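Local atomic coordinates of iron-binding protein (Staphylococcus epidermidis, PDB entry 4M7O), a protein that probably binds iron, likely as a chelate, as the extracytoplasmic solute-binding component of an ABC-type uptake system. Residues 172-182 with 193-204; 184-192 with 268-276. All coordinates share one frame; numbering follows the deposited sequence.

Interaction 1 (172-182 with 193-204); sequences DIYTAGKDTFF and NSFDDVKGWKSV
Thr175 and Lys202 form the hydrogen-bonded pair at the middle of a short antiparallel ladder, a worked example of how one backbone pairing can set several side-chain environments at once. Thr175 N donates to Lys202 O at 2.9 Å, and its carbonyl accepts from Lys202 N in return. The threonine side chain leaves on the same face as Lys202. There its methyl CG2 packs against Val204 CG1 at 3.8 Å and obliquely against the Phe195 ring, while OG1, trans to the backbone N (chi1 -176°), bonds to Met165 O of strand 162-168 and also takes a hydrogen bond from a water that donates to Asn193 OD1 as well.

The other face carries Tyr174, Ala176, Trp201 and Ser203. Trp201 turns the five-membered side of its indole toward the end of strand 174-176: CD1 and NE1 lie beside Ala176 CB, and the Thr180 methyl CG2 meets the ring edge in its plane, 3.7 Å from CD1. Farther along the indole, CZ2 touches Phe182 CE2. Next along this face, Ser203 CB sits over the centre of the Tyr174 ring in a CH-pi contact.

Beyond the ladder, Lys178 is held through its backbone, with N bonded to Val198 O and its carbonyl taking Gly200 N at 2.8 Å. Its aliphatic chain runs alongside Asp196, bringing CD within 3.4 Å of Asp196 O; the ammonium and carboxylate do not meet. Asn193 reinforces this end, its ND2 giving Ala176 O a nearly straight bond (174°) in the amide plane, while OD1 closes an Asx turn on Phe195 N. Strand 174-176 also pairs antiparallel with 162-168, so it lies between that strand and 201-203, an antiparallel extension of the mixed sheet in the C-terminal lobe of a periplasmic binding protein.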
loop_
_atom_site.group_PDB
_atom_site.type_symbol
_atom_site.label_atom_id
_atom_site.label_comp_id
_atom_site.label_asym_id
_atom_site.label_seq_id
_atom_site.Cartn_x
_atom_site.Cartn_y
_atom_site.Cartn_z
ATOM N N ASP A 172 -15.260 -2.333 -16.151
ATOM C CA ASP A 172 -15.499 -0.911 -15.902
ATOM C C ASP A 172 -14.227 -0.268 -15.376
ATOM O O ASP A 172 -13.449 -0.900 -14.661
ATOM C CB ASP A 172 -16.636 -0.691 -14.896
ATOM C CG ASP A 172 -18.004 -1.097 -15.431
ATOM O OD1 ASP A 172 -18.194 -1.165 -16.670
ATOM O OD2 ASP A 172 -18.899 -1.339 -14.587
ATOM N N ILE A 173 -14.021 0.997 -15.722
ATOM C CA ILE A 173 -12.839 1.712 -15.252
ATOM C C ILE A 173 -13.125 2.276 -13.869
ATOM O O ILE A 173 -14.182 2.872 -13.635
ATOM C CB ILE A 173 -12.515 2.881 -16.190
ATOM C CG1 ILE A 173 -12.351 2.351 -17.609
ATOM C CG2 ILE A 173 -11.273 3.622 -15.717
ATOM C CD1 ILE A 173 -12.230 3.444 -18.656
ATOM N N TYR A 174 -12.173 2.124 -12.965
ATOM C CA TYR A 174 -12.317 2.673 -11.623
ATOM C C TYR A 174 -11.203 3.643 -11.330
ATOM O O TYR A 174 -10.052 3.424 -11.718
ATOM C CB TYR A 174 -12.282 1.562 -10.570
ATOM C CG TYR A 174 -13.609 0.835 -10.396
ATOM C CD1 TYR A 174 -14.078 -0.041 -11.367
ATOM C CD2 TYR A 174 -14.382 1.012 -9.253
ATOM C CE1 TYR A 174 -15.309 -0.733 -11.198
ATOM C CE2 TYR A 174 -15.606 0.312 -9.071
ATOM C CZ TYR A 174 -16.057 -0.549 -10.048
ATOM O OH TYR A 174 -17.273 -1.200 -9.880
ATOM N N THR A 175 -11.531 4.700 -10.605
ATOM C CA THR A 175 -10.513 5.638 -10.191
ATOM C C THR A 175 -10.474 5.673 -8.689
ATOM O O THR A 175 -11.332 5.087 -8.030
ATOM C CB THR A 175 -10.791 7.047 -10.713
ATOM O OG1 THR A 175 -9.703 7.905 -10.340
ATOM C CG2 THR A 175 -12.074 7.582 -10.122
ATOM N N ALA A 176 -9.474 6.367 -8.155
ATOM C CA ALA A 176 -9.348 6.571 -6.722
ATOM C C ALA A 176 -9.566 8.043 -6.412
ATOM O O ALA A 176 -8.840 8.902 -6.904
ATOM C CB ALA A 176 -7.981 6.128 -6.244
ATOM N N GLY A 177 -10.574 8.338 -5.599
ATOM C CA GLY A 177 -10.849 9.715 -5.223
ATOM C C GLY A 177 -10.276 9.998 -3.847
ATOM O O GLY A 177 -9.235 9.447 -3.475
ATOM N N LYS A 178 -10.949 10.856 -3.089
ATOM C CA LYS A 178 -10.506 11.189 -1.741
ATOM C C LYS A 178 -10.605 9.988 -0.809
ATOM O O LYS A 178 -11.248 8.988 -1.140
ATOM C CB LYS A 178 -11.325 12.353 -1.182
ATOM C CG LYS A 178 -10.803 13.720 -1.591
ATOM C CD LYS A 178 -11.652 14.825 -0.978
ATOM C CE LYS A 178 -10.834 16.087 -0.743
ATOM N NZ LYS A 178 -10.207 16.598 -1.990
ATOM N N ASP A 179 -9.967 10.103 0.354
ATOM C CA ASP A 179 -9.907 9.023 1.343
ATOM C C ASP A 179 -9.210 7.781 0.799
ATOM O O ASP A 179 -9.509 6.665 1.215
ATOM C CB ASP A 179 -11.302 8.642 1.856
ATOM C CG ASP A 179 -12.010 9.794 2.540
ATOM O OD1 ASP A 179 -11.321 10.718 3.019
ATOM O OD2 ASP A 179 -13.259 9.767 2.602
ATOM N N THR A 180 -8.280 7.965 -0.129
ATOM C CA THR A 180 -7.490 6.834 -0.615
ATOM C C THR A 180 -6.017 7.133 -0.467
ATOM O O THR A 180 -5.610 8.298 -0.410
ATOM C CB THR A 180 -7.761 6.516 -2.089
ATOM O OG1 THR A 180 -7.402 7.656 -2.884
ATOM C CG2 THR A 180 -9.243 6.139 -2.317
ATOM N N PHE A 181 -5.219 6.072 -0.430
ATOM C CA PHE A 181 -3.785 6.206 -0.288
ATOM C C PHE A 181 -3.217 6.934 -1.491
ATOM O O PHE A 181 -2.398 7.842 -1.347
ATOM C CB PHE A 181 -3.127 4.835 -0.101
ATOM C CG PHE A 181 -1.924 4.868 0.801
ATOM C CD1 PHE A 181 -0.931 5.810 0.616
ATOM C CD2 PHE A 181 -1.808 3.990 1.861
ATOM C CE1 PHE A 181 0.179 5.855 1.444
ATOM C CE2 PHE A 181 -0.700 4.037 2.700
ATOM C CZ PHE A 181 0.292 4.978 2.486
ATOM N N PHE A 182 -3.664 6.563 -2.683
ATOM C CA PHE A 182 -3.185 7.252 -3.876
ATOM C C PHE A 182 -3.531 8.731 -3.849
ATOM O O PHE A 182 -2.770 9.547 -4.371
ATOM C CB PHE A 182 -3.723 6.595 -5.143
ATOM C CG PHE A 182 -3.312 5.157 -5.292
ATOM C CD1 PHE A 182 -1.987 4.791 -5.128
ATOM C CD2 PHE A 182 -4.247 4.171 -5.575
ATOM C CE1 PHE A 182 -1.588 3.457 -5.243
ATOM C CE2 PHE A 182 -3.858 2.837 -5.696
ATOM C CZ PHE A 182 -2.527 2.485 -5.534
ATOM N N ASN A 193 -6.012 15.640 -7.870
ATOM C CA ASN A 193 -6.676 14.412 -8.295
ATOM C C ASN A 193 -7.828 14.792 -9.215
ATOM O O ASN A 193 -8.705 15.567 -8.814
ATOM C CB ASN A 193 -7.184 13.671 -7.053
ATOM C CG ASN A 193 -7.804 12.313 -7.368
ATOM O OD1 ASN A 193 -8.329 12.081 -8.465
ATOM N ND2 ASN A 193 -7.781 11.418 -6.383
ATOM N N SER A 194 -7.831 14.278 -10.449
ATOM C CA SER A 194 -8.913 14.590 -11.401
ATOM C C SER A 194 -10.293 14.318 -10.806
ATOM O O SER A 194 -11.272 14.941 -11.192
ATOM C CB SER A 194 -8.782 13.759 -12.677
ATOM O OG SER A 194 -7.736 14.213 -13.497
ATOM N N PHE A 195 -10.354 13.380 -9.873
ATOM C CA PHE A 195 -11.613 13.003 -9.242
ATOM C C PHE A 195 -11.599 13.212 -7.734
ATOM O O PHE A 195 -11.948 12.313 -6.966
ATOM C CB PHE A 195 -11.965 11.556 -9.607
ATOM C CG PHE A 195 -12.461 11.413 -11.019
ATOM C CD1 PHE A 195 -13.803 11.569 -11.312
ATOM C CD2 PHE A 195 -11.580 11.167 -12.057
ATOM C CE1 PHE A 195 -14.268 11.454 -12.615
ATOM C CE2 PHE A 195 -12.032 11.053 -13.365
ATOM C CZ PHE A 195 -13.379 11.195 -13.645
ATOM N N ASP A 196 -11.223 14.419 -7.317
ATOM C CA ASP A 196 -11.215 14.761 -5.901
ATOM C C ASP A 196 -12.633 14.952 -5.378
ATOM O O ASP A 196 -12.840 15.065 -4.166
ATOM C CB ASP A 196 -10.353 16.002 -5.623
ATOM C CG ASP A 196 -10.812 17.235 -6.394
ATOM O OD1 ASP A 196 -11.923 17.228 -6.969
ATOM O OD2 ASP A 196 -10.057 18.234 -6.413
ATOM N N ASP A 197 -13.599 14.972 -6.298
ATOM C CA ASP A 197 -15.012 15.104 -5.945
ATOM C C ASP A 197 -15.676 13.787 -5.525
ATOM O O ASP A 197 -16.811 13.794 -5.048
ATOM C CB ASP A 197 -15.809 15.760 -7.082
ATOM C CG ASP A 197 -15.767 14.959 -8.382
ATOM O OD1 ASP A 197 -14.734 14.323 -8.673
ATOM O OD2 ASP A 197 -16.771 14.982 -9.125
ATOM N N VAL A 198 -14.983 12.663 -5.697
ATOM C CA VAL A 198 -15.523 11.372 -5.258
ATOM C C VAL A 198 -14.705 10.796 -4.097
ATOM O O VAL A 198 -13.586 11.240 -3.843
ATOM C CB VAL A 198 -15.591 10.344 -6.408
ATOM C CG1 VAL A 198 -16.271 10.954 -7.626
ATOM C CG2 VAL A 198 -14.199 9.853 -6.775
ATOM N N LYS A 199 -15.266 9.810 -3.399
ATOM C CA LYS A 199 -14.590 9.194 -2.259
ATOM C C LYS A 199 -14.377 7.689 -2.444
ATOM O O LYS A 199 -15.256 6.982 -2.942
ATOM C CB LYS A 199 -15.367 9.459 -0.964
ATOM C CG LYS A 199 -15.406 10.923 -0.551
ATOM C CD LYS A 199 -15.998 11.094 0.844
ATOM C CE LYS A 199 -15.949 12.552 1.289
ATOM N NZ LYS A 199 -16.396 12.720 2.699
ATOM N N GLY A 200 -13.205 7.207 -2.037
ATOM C CA GLY A 200 -12.863 5.802 -2.185
ATOM C C GLY A 200 -12.669 5.429 -3.643
ATOM O O GLY A 200 -12.307 6.273 -4.468
ATOM N N TRP A 201 -12.910 4.162 -3.956
ATOM C CA TRP A 201 -12.772 3.649 -5.315
ATOM C C TRP A 201 -14.148 3.685 -5.971
ATOM O O TRP A 201 -15.094 3.114 -5.444
ATOM C CB TRP A 201 -12.217 2.202 -5.284
ATOM C CG TRP A 201 -10.735 2.133 -4.969
ATOM C CD1 TRP A 201 -10.004 3.074 -4.305
ATOM C CD2 TRP A 201 -9.805 1.094 -5.333
ATOM N NE1 TRP A 201 -8.693 2.685 -4.218
ATOM C CE2 TRP A 201 -8.541 1.471 -4.836
ATOM C CE3 TRP A 201 -9.920 -0.115 -6.026
ATOM C CZ2 TRP A 201 -7.393 0.683 -5.009
ATOM C CZ3 TRP A 201 -8.780 -0.899 -6.198
ATOM C CH2 TRP A 201 -7.534 -0.498 -5.687
ATOM N N LYS A 202 -14.267 4.374 -7.106
ATOM C CA LYS A 202 -15.544 4.474 -7.805
ATOM C C LYS A 202 -15.383 4.211 -9.295
ATOM O O LYS A 202 -14.385 4.609 -9.897
ATOM C CB LYS A 202 -16.156 5.871 -7.597
ATOM C CG LYS A 202 -16.574 6.144 -6.156
ATOM C CD LYS A 202 -17.553 5.077 -5.655
ATOM C CE LYS A 202 -17.689 5.095 -4.135
ATOM N NZ LYS A 202 -18.331 6.347 -3.654
ATOM N N SER A 203 -16.358 3.541 -9.900
ATOM C CA SER A 203 -16.362 3.455 -11.361
ATOM C C SER A 203 -16.690 4.811 -11.995
ATOM O O SER A 203 -17.532 5.566 -11.494
ATOM C CB SER A 203 -17.350 2.399 -11.844
ATOM O OG SER A 203 -18.676 2.825 -11.631
ATOM N N VAL A 204 -16.024 5.110 -13.104
ATOM C CA VAL A 204 -16.267 6.337 -13.853
ATOM C C VAL A 204 -16.384 5.981 -15.325
ATOM O O VAL A 204 -15.733 5.044 -15.789
ATOM C CB VAL A 204 -15.124 7.355 -13.653
ATOM C CG1 VAL A 204 -15.173 7.913 -12.248
ATOM C CG2 VAL A 204 -13.758 6.696 -13.907
HETATM O O HOH W 1 -16.107 2.605 -16.903
HETATM O O HOH W 2 -8.216 10.042 -10.563
#

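Interaction 2 (184-192 with 268-276); sequences DMLEKLDAK and LKDLRDDIY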
loop_
_atom_site.group_PDB
_atom_site.type_symbol
_atom_site.label_atom_id
_atom_site.label_comp_id
_atom_site.label_asym_id
_atom_site.label_seq_id
_atom_site.Cartn_x
_atom_site.Cartn_y
_atom_site.Cartn_z
ATOM N N ASP A 184 -3.856 10.673 -1.106
ATOM C CA ASP A 184 -3.023 11.358 -0.126
ATOM C C ASP A 184 -1.628 11.587 -0.684
ATOM O O ASP A 184 -1.019 12.639 -0.447
ATOM C CB ASP A 184 -2.946 10.587 1.189
ATOM C CG ASP A 184 -2.190 11.353 2.261
ATOM O OD1 ASP A 184 -2.451 12.563 2.427
ATOM O OD2 ASP A 184 -1.325 10.756 2.932
HETATM N N MSE A 185 -1.127 10.614 -1.444
HETATM C CA MSE A 185 0.190 10.759 -2.065
HETATM C C MSE A 185 0.196 11.946 -3.028
HETATM O O MSE A 185 1.083 12.799 -2.961
HETATM C CB MSE A 185 0.620 9.466 -2.765
HETATM C CG MSE A 185 0.831 8.299 -1.812
HETATM SE SE MSE A 185 1.566 6.737 -2.724
HETATM C CE MSE A 185 0.045 5.556 -2.568
ATOM N N LEU A 186 -0.802 12.008 -3.902
ATOM C CA LEU A 186 -0.975 13.155 -4.787
ATOM C C LEU A 186 -0.951 14.475 -4.027
ATOM O O LEU A 186 -0.266 15.415 -4.434
ATOM C CB LEU A 186 -2.289 13.048 -5.563
ATOM C CG LEU A 186 -2.345 11.945 -6.618
ATOM C CD1 LEU A 186 -3.722 11.902 -7.308
ATOM C CD2 LEU A 186 -1.236 12.163 -7.636
ATOM N N GLU A 187 -1.698 14.551 -2.929
ATOM C CA GLU A 187 -1.802 15.809 -2.198
ATOM C C GLU A 187 -0.467 16.190 -1.570
ATOM O O GLU A 187 -0.109 17.363 -1.539
ATOM C CB GLU A 187 -2.921 15.757 -1.156
ATOM C CG GLU A 187 -4.321 15.630 -1.761
ATOM C CD GLU A 187 -5.423 15.781 -0.721
ATOM O OE1 GLU A 187 -5.096 15.837 0.489
ATOM O OE2 GLU A 187 -6.612 15.842 -1.113
ATOM N N LYS A 188 0.279 15.197 -1.102
ATOM C CA LYS A 188 1.606 15.446 -0.539
ATOM C C LYS A 188 2.573 15.928 -1.614
ATOM O O LYS A 188 3.491 16.700 -1.339
ATOM C CB LYS A 188 2.156 14.184 0.142
ATOM C CG LYS A 188 1.938 14.140 1.643
ATOM C CD LYS A 188 0.503 14.491 1.993
ATOM C CE LYS A 188 0.291 14.561 3.494
ATOM N NZ LYS A 188 -1.153 14.753 3.809
ATOM N N LEU A 189 2.347 15.485 -2.846
ATOM C CA LEU A 189 3.212 15.855 -3.957
ATOM C C LEU A 189 2.731 17.123 -4.643
ATOM O O LEU A 189 3.243 17.493 -5.699
ATOM C CB LEU A 189 3.320 14.697 -4.951
ATOM C CG LEU A 189 4.066 13.493 -4.365
ATOM C CD1 LEU A 189 4.131 12.344 -5.364
ATOM C CD2 LEU A 189 5.451 13.912 -3.918
ATOM N N ASP A 190 1.752 17.784 -4.027
ATOM C CA ASP A 190 1.155 19.022 -4.554
ATOM C C ASP A 190 0.629 18.861 -5.988
ATOM O O ASP A 190 0.793 19.744 -6.838
ATOM C CB ASP A 190 2.129 20.213 -4.443
ATOM C CG ASP A 190 1.463 21.560 -4.752
ATOM O OD1 ASP A 190 0.338 21.818 -4.266
ATOM O OD2 ASP A 190 2.064 22.361 -5.498
ATOM N N ALA A 191 -0.005 17.723 -6.247
ATOM C CA ALA A 191 -0.709 17.505 -7.506
ATOM C C ALA A 191 -2.208 17.436 -7.207
ATOM O O ALA A 191 -2.609 17.253 -6.051
ATOM C CB ALA A 191 -0.232 16.221 -8.168
ATOM N N LYS A 192 -3.033 17.585 -8.240
ATOM C CA LYS A 192 -4.485 17.531 -8.077
ATOM C C LYS A 192 -5.039 16.196 -8.587
ATOM O O LYS A 192 -4.576 15.670 -9.601
ATOM C CB LYS A 192 -5.148 18.700 -8.805
ATOM C CG LYS A 192 -6.566 19.011 -8.343
ATOM C CD LYS A 192 -7.621 18.495 -9.315
ATOM N N LEU A 268 6.281 6.807 -2.776
ATOM C CA LEU A 268 6.001 8.214 -3.042
ATOM C C LEU A 268 6.949 8.765 -4.097
ATOM O O LEU A 268 6.548 9.584 -4.927
ATOM C CB LEU A 268 6.119 9.041 -1.760
ATOM C CG LEU A 268 5.661 10.496 -1.861
ATOM C CD1 LEU A 268 4.157 10.540 -2.041
ATOM C CD2 LEU A 268 6.065 11.287 -0.638
ATOM N N LYS A 269 8.202 8.317 -4.069
ATOM C CA LYS A 269 9.192 8.780 -5.041
ATOM C C LYS A 269 8.854 8.326 -6.451
ATOM O O LYS A 269 9.072 9.062 -7.418
ATOM C CB LYS A 269 10.587 8.272 -4.682
ATOM C CG LYS A 269 11.690 8.856 -5.568
ATOM C CD LYS A 269 13.027 8.195 -5.262
ATOM C CE LYS A 269 14.139 8.794 -6.096
ATOM N NZ LYS A 269 15.460 8.193 -5.720
ATOM N N ASP A 270 8.343 7.107 -6.570
ATOM C CA ASP A 270 7.955 6.569 -7.873
ATOM C C ASP A 270 6.883 7.445 -8.487
ATOM O O ASP A 270 6.989 7.849 -9.640
ATOM C CB ASP A 270 7.435 5.134 -7.737
ATOM C CG ASP A 270 8.548 4.134 -7.511
ATOM O OD1 ASP A 270 9.728 4.524 -7.645
ATOM O OD2 ASP A 270 8.248 2.954 -7.215
ATOM N N LEU A 271 5.860 7.734 -7.691
ATOM C CA LEU A 271 4.749 8.584 -8.104
ATOM C C LEU A 271 5.239 9.982 -8.481
ATOM O O LEU A 271 4.768 10.576 -9.453
ATOM C CB LEU A 271 3.703 8.661 -6.987
ATOM C CG LEU A 271 2.242 8.731 -7.435
ATOM C CD1 LEU A 271 1.908 7.534 -8.307
ATOM C CD2 LEU A 271 1.322 8.776 -6.228
ATOM N N ARG A 272 6.202 10.497 -7.722
ATOM C CA ARG A 272 6.782 11.806 -8.003
ATOM C C ARG A 272 7.435 11.859 -9.388
ATOM O O ARG A 272 7.236 12.813 -10.148
ATOM C CB ARG A 272 7.818 12.165 -6.934
ATOM C CG ARG A 272 8.450 13.536 -7.144
ATOM C CD ARG A 272 9.957 13.470 -7.061
ATOM N NE ARG A 272 10.560 14.745 -7.444
ATOM C CZ ARG A 272 10.823 15.096 -8.699
ATOM N NH1 ARG A 272 11.370 16.276 -8.963
ATOM N NH2 ARG A 272 10.538 14.262 -9.692
ATOM N N ASP A 273 8.205 10.826 -9.714
ATOM C CA ASP A 273 8.942 10.795 -10.971
ATOM C C ASP A 273 8.029 10.540 -12.175
ATOM O O ASP A 273 8.462 10.692 -13.315
ATOM C CB ASP A 273 10.085 9.762 -10.916
ATOM C CG ASP A 273 11.166 10.113 -9.877
ATOM O OD1 ASP A 273 11.202 11.264 -9.386
ATOM O OD2 ASP A 273 11.994 9.228 -9.558
ATOM N N ASP A 274 6.773 10.152 -11.931
ATOM C CA ASP A 274 5.790 10.010 -13.012
ATOM C C ASP A 274 5.039 11.320 -13.258
ATOM O O ASP A 274 4.528 11.569 -14.350
ATOM C CB ASP A 274 4.791 8.890 -12.705
ATOM C CG ASP A 274 5.394 7.501 -12.868
ATOM O OD1 ASP A 274 6.456 7.376 -13.509
ATOM O OD2 ASP A 274 4.797 6.527 -12.364
ATOM N N ILE A 275 4.992 12.156 -12.228
ATOM C CA ILE A 275 4.270 13.417 -12.279
ATOM C C ILE A 275 5.217 14.535 -12.713
ATOM O O ILE A 275 4.845 15.433 -13.468
ATOM C CB ILE A 275 3.663 13.733 -10.897
ATOM C CG1 ILE A 275 2.605 12.682 -10.544
ATOM C CG2 ILE A 275 3.042 15.114 -10.873
ATOM C CD1 ILE A 275 2.109 12.776 -9.125
ATOM N N TYR A 276 6.456 14.457 -12.248
ATOM C CA TYR A 276 7.455 15.462 -12.554
ATOM C C TYR A 276 8.623 14.823 -13.307
ATOM O O TYR A 276 9.552 14.297 -12.696
ATOM C CB TYR A 276 7.909 16.156 -11.260
ATOM C CG TYR A 276 6.748 16.728 -10.460
ATOM C CD1 TYR A 276 6.119 17.898 -10.858
ATOM C CD2 TYR A 276 6.270 16.089 -9.320
ATOM C CE1 TYR A 276 5.050 18.423 -10.143
ATOM C CE2 TYR A 276 5.200 16.615 -8.596
ATOM C CZ TYR A 276 4.596 17.782 -9.018
ATOM O OH TYR A 276 3.534 18.321 -8.324
#
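The helical segments 184-188 and 268-275, parts of helices 181-188 and 264-275, cross at -63° with axes 10.2 Å apart, approaching first where Met185 faces Leu268 and again where Leu189 faces Arg272. The first helix ends there in a Schellman motif, with Asp190 at positive phi as its C-prime residue, and Leu189, just past the last helical turn, becomes the main wedge between the two. Its CD1 reaches the backbone of the partner helix, 3.6 Å from Arg272 N and close to Leu268 O, while CG rests on Leu268 CD1.

Leu268 slides past Leu189 in the opposite direction: with its CG trans to the backbone N (chi1 -172°), a side chain whose first bond does not point at the other segment is carried nearer to it at its end. CD1 consequently also lies 3.8 Å from Met185 CB. The selenomethionine is crossed at about a right angle by Leu271, whose CD2 comes within 3.6 Å of Met185 CB. Leu186 CD2 and Ile275 CD1 meet at 3.7 Å in another perpendicular crossing. Val163 and Met165 of strand 162-168 touch Leu186, and Ile216 and Ile218 of strand 216-219 touch Ile275 and Leu271, placing the helix pair against the sheet.

One polar bond completes this otherwise apolar interface: Tyr276 OH donates to Leu189 O at 2.8 Å, approaching nearly end-on to the carbonyl (161°).

The two interactions illustrate how one helix can join a strand pair to a helix pair within a lobe. Their centres lie 15 Å apart and both use helix 181-188: its start belongs to interaction 1, its body and end to interaction 2. Along the chain their segments alternate, in the order 172-182, 184-192, 193-204, 268-276, so the path leaves the strand pair, packs against helix 264-275 and returns to the sheet. They meet directly, for example where Asn193 CB touches Leu186 CD1 at 3.9 Å. The last segment comes from the chain's final helix, so the C-terminal end of the protein closes against the lobe carrying the mixed sheet.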